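PUM-HD domain-containing protein (Caenorhabditis elegans, PDB 7CGM) probably binds the 3' untranslated regions of messenger RNAs through its Pumilio homology domain, the part of the protein held in this chain. Local coordinates at residues V248-V253 / S283-A288; T10-L15 / L37-K42. The protein carries 2 engineered substitutions. All coordinates share one frame; numbering follows the deposited sequence.

Contact 1 of 2, residues V248-V253 / S283-A288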
loop_
_atom_site.group_PDB
_atom_site.type_symbol
_atom_site.label_atom_id
_atom_site.label_comp_id
_atom_site.label_asym_id
_atom_site.label_seq_id
_atom_site.Cartn_x
_atom_site.Cartn_y
_atom_site.Cartn_z
ATOM N N VAL A 248 -4.525 -24.247 -2.069
ATOM C CA VAL A 248 -4.915 -24.340 -0.667
ATOM C C VAL A 248 -6.039 -23.360 -0.370
ATOM O O VAL A 248 -7.020 -23.710 0.291
ATOM C CB VAL A 248 -3.685 -24.099 0.231
ATOM C CG1 VAL A 248 -4.091 -23.845 1.667
ATOM C CG2 VAL A 248 -2.758 -25.262 0.137
ATOM N N ILE A 249 -5.941 -22.137 -0.902
ATOM C CA ILE A 249 -6.944 -21.110 -0.622
ATOM C C ILE A 249 -8.268 -21.445 -1.301
ATOM O O ILE A 249 -9.329 -21.412 -0.670
ATOM C CB ILE A 249 -6.415 -19.726 -1.045
ATOM C CG1 ILE A 249 -5.322 -19.266 -0.093
ATOM C CG2 ILE A 249 -7.523 -18.706 -1.133
ATOM C CD1 ILE A 249 -4.521 -18.113 -0.648
ATOM N N VAL A 250 -8.224 -21.774 -2.599
ATOM C CA VAL A 250 -9.442 -22.092 -3.337
ATOM C C VAL A 250 -10.088 -23.345 -2.773
ATOM O O VAL A 250 -11.317 -23.457 -2.724
ATOM C CB VAL A 250 -9.128 -22.229 -4.839
ATOM C CG1 VAL A 250 -10.256 -22.928 -5.569
ATOM C CG2 VAL A 250 -8.859 -20.856 -5.457
ATOM N N THR A 251 -9.283 -24.289 -2.302
ATOM C CA THR A 251 -9.850 -25.471 -1.670
ATOM C C THR A 251 -10.583 -25.085 -0.398
ATOM O O THR A 251 -11.659 -25.613 -0.101
ATOM C CB THR A 251 -8.738 -26.497 -1.389
ATOM O OG1 THR A 251 -8.153 -26.916 -2.626
ATOM C CG2 THR A 251 -9.248 -27.729 -0.648
ATOM N N ARG A 252 -10.026 -24.155 0.362
ATOM C CA ARG A 252 -10.707 -23.778 1.585
ATOM C C ARG A 252 -11.977 -22.991 1.295
ATOM O O ARG A 252 -13.015 -23.237 1.922
ATOM C CB ARG A 252 -9.798 -22.970 2.495
ATOM C CG ARG A 252 -10.621 -22.383 3.620
ATOM C CD ARG A 252 -10.389 -23.092 4.918
ATOM N NE ARG A 252 -9.007 -22.843 5.297
ATOM C CZ ARG A 252 -8.536 -22.924 6.533
ATOM N NH1 ARG A 252 -7.245 -22.667 6.751
ATOM N NH2 ARG A 252 -9.351 -23.251 7.539
ATOM N N VAL A 253 -11.929 -22.024 0.371
ATOM C CA VAL A 253 -13.143 -21.245 0.171
ATOM C C VAL A 253 -14.212 -22.127 -0.436
ATOM O O VAL A 253 -15.365 -22.083 -0.011
ATOM C CB VAL A 253 -12.909 -19.959 -0.654
ATOM C CG1 VAL A 253 -11.684 -19.217 -0.157
ATOM C CG2 VAL A 253 -12.845 -20.235 -2.141
ATOM N N SER A 283 -13.609 -24.146 -11.526
ATOM C CA SER A 283 -14.448 -25.336 -11.505
ATOM C C SER A 283 -14.777 -25.766 -10.077
ATOM O O SER A 283 -15.906 -26.187 -9.798
ATOM C CB SER A 283 -13.771 -26.473 -12.271
ATOM O OG SER A 283 -14.529 -27.653 -12.138
ATOM N N MET A 284 -13.814 -25.676 -9.158
ATOM C CA MET A 284 -14.120 -26.042 -7.776
ATOM C C MET A 284 -15.169 -25.106 -7.183
ATOM O O MET A 284 -16.036 -25.528 -6.409
ATOM C CB MET A 284 -12.852 -26.015 -6.928
ATOM C CG MET A 284 -11.685 -26.721 -7.543
ATOM S SD MET A 284 -10.266 -26.699 -6.448
ATOM C CE MET A 284 -10.988 -27.169 -4.869
ATOM N N ILE A 285 -15.109 -23.834 -7.550
ATOM C CA ILE A 285 -15.994 -22.847 -6.956
ATOM C C ILE A 285 -17.397 -22.983 -7.527
ATOM O O ILE A 285 -18.387 -22.968 -6.785
ATOM C CB ILE A 285 -15.416 -21.438 -7.170
ATOM C CG1 ILE A 285 -14.079 -21.313 -6.423
ATOM C CG2 ILE A 285 -16.398 -20.393 -6.728
ATOM C CD1 ILE A 285 -13.516 -19.907 -6.366
ATOM N N VAL A 286 -17.504 -23.118 -8.853
ATOM C CA VAL A 286 -18.801 -23.370 -9.476
ATOM C C VAL A 286 -19.348 -24.715 -9.024
ATOM O O VAL A 286 -20.541 -24.851 -8.723
ATOM C CB VAL A 286 -18.695 -23.294 -11.011
ATOM C CG1 VAL A 286 -20.060 -23.508 -11.625
ATOM C CG2 VAL A 286 -18.113 -21.930 -11.456
ATOM N N GLY A 287 -18.483 -25.722 -8.937
ATOM C CA GLY A 287 -18.935 -27.019 -8.468
ATOM C C GLY A 287 -19.508 -26.969 -7.068
ATOM O O GLY A 287 -20.525 -27.607 -6.775
ATOM N N ALA A 288 -18.861 -26.216 -6.180
ATOM C CA ALA A 288 -19.402 -26.068 -4.839
ATOM C C ALA A 288 -20.685 -25.265 -4.855
ATOM O O ALA A 288 -21.578 -25.511 -4.038
ATOM C CB ALA A 288 -18.374 -25.409 -3.928
#
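Met284 reaches across from helix 279-290 to Val250 and Thr251 on helix 243-255. With CG anti to the carbonyl carbon (chi1 -48°), its chain leaves toward helix 243-255 and runs extended through chi2. It then bends at chi3 (46°). That bend carries the terminal methyl to Thr251. Sulfur and methyl have different partners. SD packs on a methyl of Val250, with Met284 SD 3.9 Å from Val250 CG1. Met284 CE lies against the OG1 and CA of Thr251, 3.6 Å from Thr251 OG1. This is a van der Waals contact. The hydroxyl of Thr251 has its polar partner within its own helix, in a hydrogen bond with Met247 O. Met284 also touches the side chains of Met247 and Ser254, so it lies along the side of the neighbouring helix.

Ile285 follows and makes the deeper half of the contact. Its CB is not aimed at the other helix, but CG1 and CD1 extend in that direction. Ile285 CG1 is 4.2 Å from Val250 CG1. One turn further along helix 243-255, Val253 CG2 lies 4.3 Å from Ile285 CD1. Val250 CG1 therefore meets both Met284 and Ile285. Cys273 of helix 266-276 touches both Val250 and Ile285, which places that helix against the buried side.

No hydrogen bond joins the two segments, and the contact is apolar apart from the Thr251 hydroxyl. The helix axes are nearly parallel, at 4°, and approach to 9.5 Å. The nearest atom of the bound nucleic acid is about 13 Å away. Helices stacked side by side and nearly parallel, with apolar side chains between them, are typical of the alpha-solenoid built by Pumilio repeats.

Contact 2 of 2, residues T10-L15 / L37-K42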
loop_
_atom_site.group_PDB
_atom_site.type_symbol
_atom_site.label_atom_id
_atom_site.label_comp_id
_atom_site.label_asym_id
_atom_site.label_seq_id
_atom_site.Cartn_x
_atom_site.Cartn_y
_atom_site.Cartn_z
ATOM N N THR A 10 15.351 42.150 11.366
ATOM C CA THR A 10 14.907 42.556 10.038
ATOM C C THR A 10 15.006 41.386 9.044
ATOM O O THR A 10 14.561 41.502 7.888
ATOM C CB THR A 10 15.704 43.777 9.526
ATOM O OG1 THR A 10 15.816 44.729 10.584
ATOM C CG2 THR A 10 14.997 44.454 8.328
ATOM N N THR A 11 15.584 40.260 9.488
ATOM C CA THR A 11 15.346 39.001 8.782
ATOM C C THR A 11 13.852 38.718 8.725
ATOM O O THR A 11 13.304 38.371 7.672
ATOM C CB THR A 11 16.067 37.826 9.457
ATOM O OG1 THR A 11 17.460 38.109 9.622
ATOM C CG2 THR A 11 15.916 36.580 8.611
ATOM N N ASP A 12 13.178 38.872 9.864
ATOM C CA ASP A 12 11.727 38.773 9.893
ATOM C C ASP A 12 11.083 39.872 9.052
ATOM O O ASP A 12 10.161 39.608 8.270
ATOM C CB ASP A 12 11.245 38.830 11.338
ATOM C CG ASP A 12 11.245 37.471 12.003
ATOM O OD1 ASP A 12 10.412 36.623 11.594
ATOM O OD2 ASP A 12 12.062 37.258 12.934
ATOM N N ASP A 13 11.558 41.114 9.196
ATOM C CA ASP A 13 11.035 42.199 8.367
ATOM C C ASP A 13 11.261 41.919 6.886
ATOM O O ASP A 13 10.394 42.215 6.054
ATOM C CB ASP A 13 11.667 43.533 8.771
ATOM C CG ASP A 13 11.174 44.028 10.122
ATOM O OD1 ASP A 13 11.579 43.446 11.152
ATOM O OD2 ASP A 13 10.386 44.997 10.156
ATOM N N LEU A 14 12.417 41.341 6.541
ATOM C CA LEU A 14 12.669 40.908 5.167
ATOM C C LEU A 14 11.513 40.069 4.631
ATOM O O LEU A 14 10.908 40.390 3.602
ATOM C CB LEU A 14 13.971 40.110 5.093
ATOM C CG LEU A 14 15.094 40.901 4.461
ATOM C CD1 LEU A 14 16.166 39.968 3.921
ATOM C CD2 LEU A 14 14.488 41.756 3.366
ATOM N N LEU A 15 11.193 38.983 5.337
ATOM C CA LEU A 15 10.123 38.092 4.903
ATOM C C LEU A 15 8.753 38.754 4.976
ATOM O O LEU A 15 7.840 38.387 4.216
ATOM C CB LEU A 15 10.154 36.817 5.744
ATOM C CG LEU A 15 11.404 36.028 5.360
ATOM C CD1 LEU A 15 12.068 35.336 6.532
ATOM C CD2 LEU A 15 11.043 35.053 4.259
ATOM N N LEU A 37 18.908 31.229 6.204
ATOM C CA LEU A 37 18.264 30.091 5.563
ATOM C C LEU A 37 17.194 29.474 6.463
ATOM O O LEU A 37 16.153 29.014 5.974
ATOM C CB LEU A 37 19.331 29.060 5.180
ATOM C CG LEU A 37 19.031 27.718 4.491
ATOM C CD1 LEU A 37 18.358 26.712 5.414
ATOM C CD2 LEU A 37 18.230 27.921 3.224
ATOM N N LEU A 38 17.445 29.417 7.770
ATOM C CA LEU A 38 16.509 28.740 8.659
ATOM C C LEU A 38 15.198 29.510 8.746
ATOM O O LEU A 38 14.113 28.932 8.586
ATOM C CB LEU A 38 17.121 28.545 10.044
ATOM C CG LEU A 38 16.291 27.775 11.095
ATOM C CD1 LEU A 38 16.040 26.319 10.704
ATOM C CD2 LEU A 38 16.918 27.823 12.471
ATOM N N LYS A 39 15.274 30.825 8.965
ATOM C CA LYS A 39 14.053 31.624 8.947
ATOM C C LYS A 39 13.339 31.529 7.600
ATOM O O LYS A 39 12.110 31.413 7.545
ATOM C CB LYS A 39 14.348 33.082 9.302
ATOM C CG LYS A 39 14.884 33.287 10.683
ATOM C CD LYS A 39 14.454 34.629 11.221
ATOM C CE LYS A 39 14.943 34.849 12.642
ATOM N NZ LYS A 39 15.990 35.921 12.650
ATOM N N PHE A 40 14.078 31.558 6.500
ATOM C CA PHE A 40 13.404 31.472 5.213
ATOM C C PHE A 40 12.714 30.122 5.044
ATOM O O PHE A 40 11.527 30.053 4.690
ATOM C CB PHE A 40 14.396 31.734 4.088
ATOM C CG PHE A 40 14.431 33.163 3.647
ATOM C CD1 PHE A 40 15.132 34.113 4.367
ATOM C CD2 PHE A 40 13.761 33.559 2.508
ATOM C CE1 PHE A 40 15.159 35.441 3.958
ATOM C CE2 PHE A 40 13.791 34.887 2.092
ATOM C CZ PHE A 40 14.486 35.825 2.814
ATOM N N ALA A 41 13.428 29.034 5.336
ATOM C CA ALA A 41 12.882 27.715 5.045
ATOM C C ALA A 41 11.668 27.374 5.916
ATOM O O ALA A 41 10.822 26.569 5.501
ATOM C CB ALA A 41 13.968 26.659 5.192
ATOM N N LYS A 42 11.554 27.964 7.110
ATOM C CA LYS A 42 10.404 27.716 7.977
ATOM C C LYS A 42 9.252 28.677 7.720
ATOM O O LYS A 42 8.243 28.628 8.432
ATOM C CB LYS A 42 10.804 27.787 9.451
ATOM C CG LYS A 42 11.928 26.880 9.814
ATOM C CD LYS A 42 11.550 25.960 10.941
ATOM C CE LYS A 42 11.583 26.664 12.274
ATOM N NZ LYS A 42 12.973 27.051 12.623
#
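At the N-terminal end of the Pumilio homology domain, helix 11-20 packs on helix 37-41 through Thr11 and Leu15 against Lys39 and Phe40. The short helix segments meet at 35°. Leu15 CD2 sits over one face of the Phe40 ring in a CH-pi contact. It is 3.6 Å from the centroid of the Phe40 ring and 17° off the normal. Leu15 CD1 lies toward the CD1-CE1 side of the same ring. With an alanine in place of the Phe40 ring, the methyls of Leu15 would probably lose the flat surface they rest on, leaving a gap between the helices.

Nearer the surface, the aliphatic chain of Lys39 crosses Thr11 at about a right angle, with Lys39 CD 3.6 Å from Thr11 CG2. Bends at chi2 and chi4 bring the ammonium group past Thr11 CB. Asp12 OD2 is 4.2 Å from Lys39 NZ, beyond a salt bridge, so any attraction is probably modest. Ile33 and Ile50 also touch Phe40, and link the ring to the rest of the first predicted repeat. Such a terminal helix covers the first repeat, as at the capped ends of PUF solenoids.

Overall arrangement
The two contacts lie on opposite sides of the chain's centre, with their centres about 66 Å apart and no shared helix. Both join helices of one all-helical Pumilio homology domain, without a hydrogen bond across either pair. Contact 1 is the more buried. It stacks nearly parallel helices within the row of repeats and relies on aliphatic and thioether groups. Contact 2 is only partly buried and covers the N-terminal end of that row. Its helices are more inclined, an aromatic ring replaces the thioether, and a lysine and an aspartate border it near the surface. The chemistry is thus apolar within the solenoid and mixed at its N-terminal end.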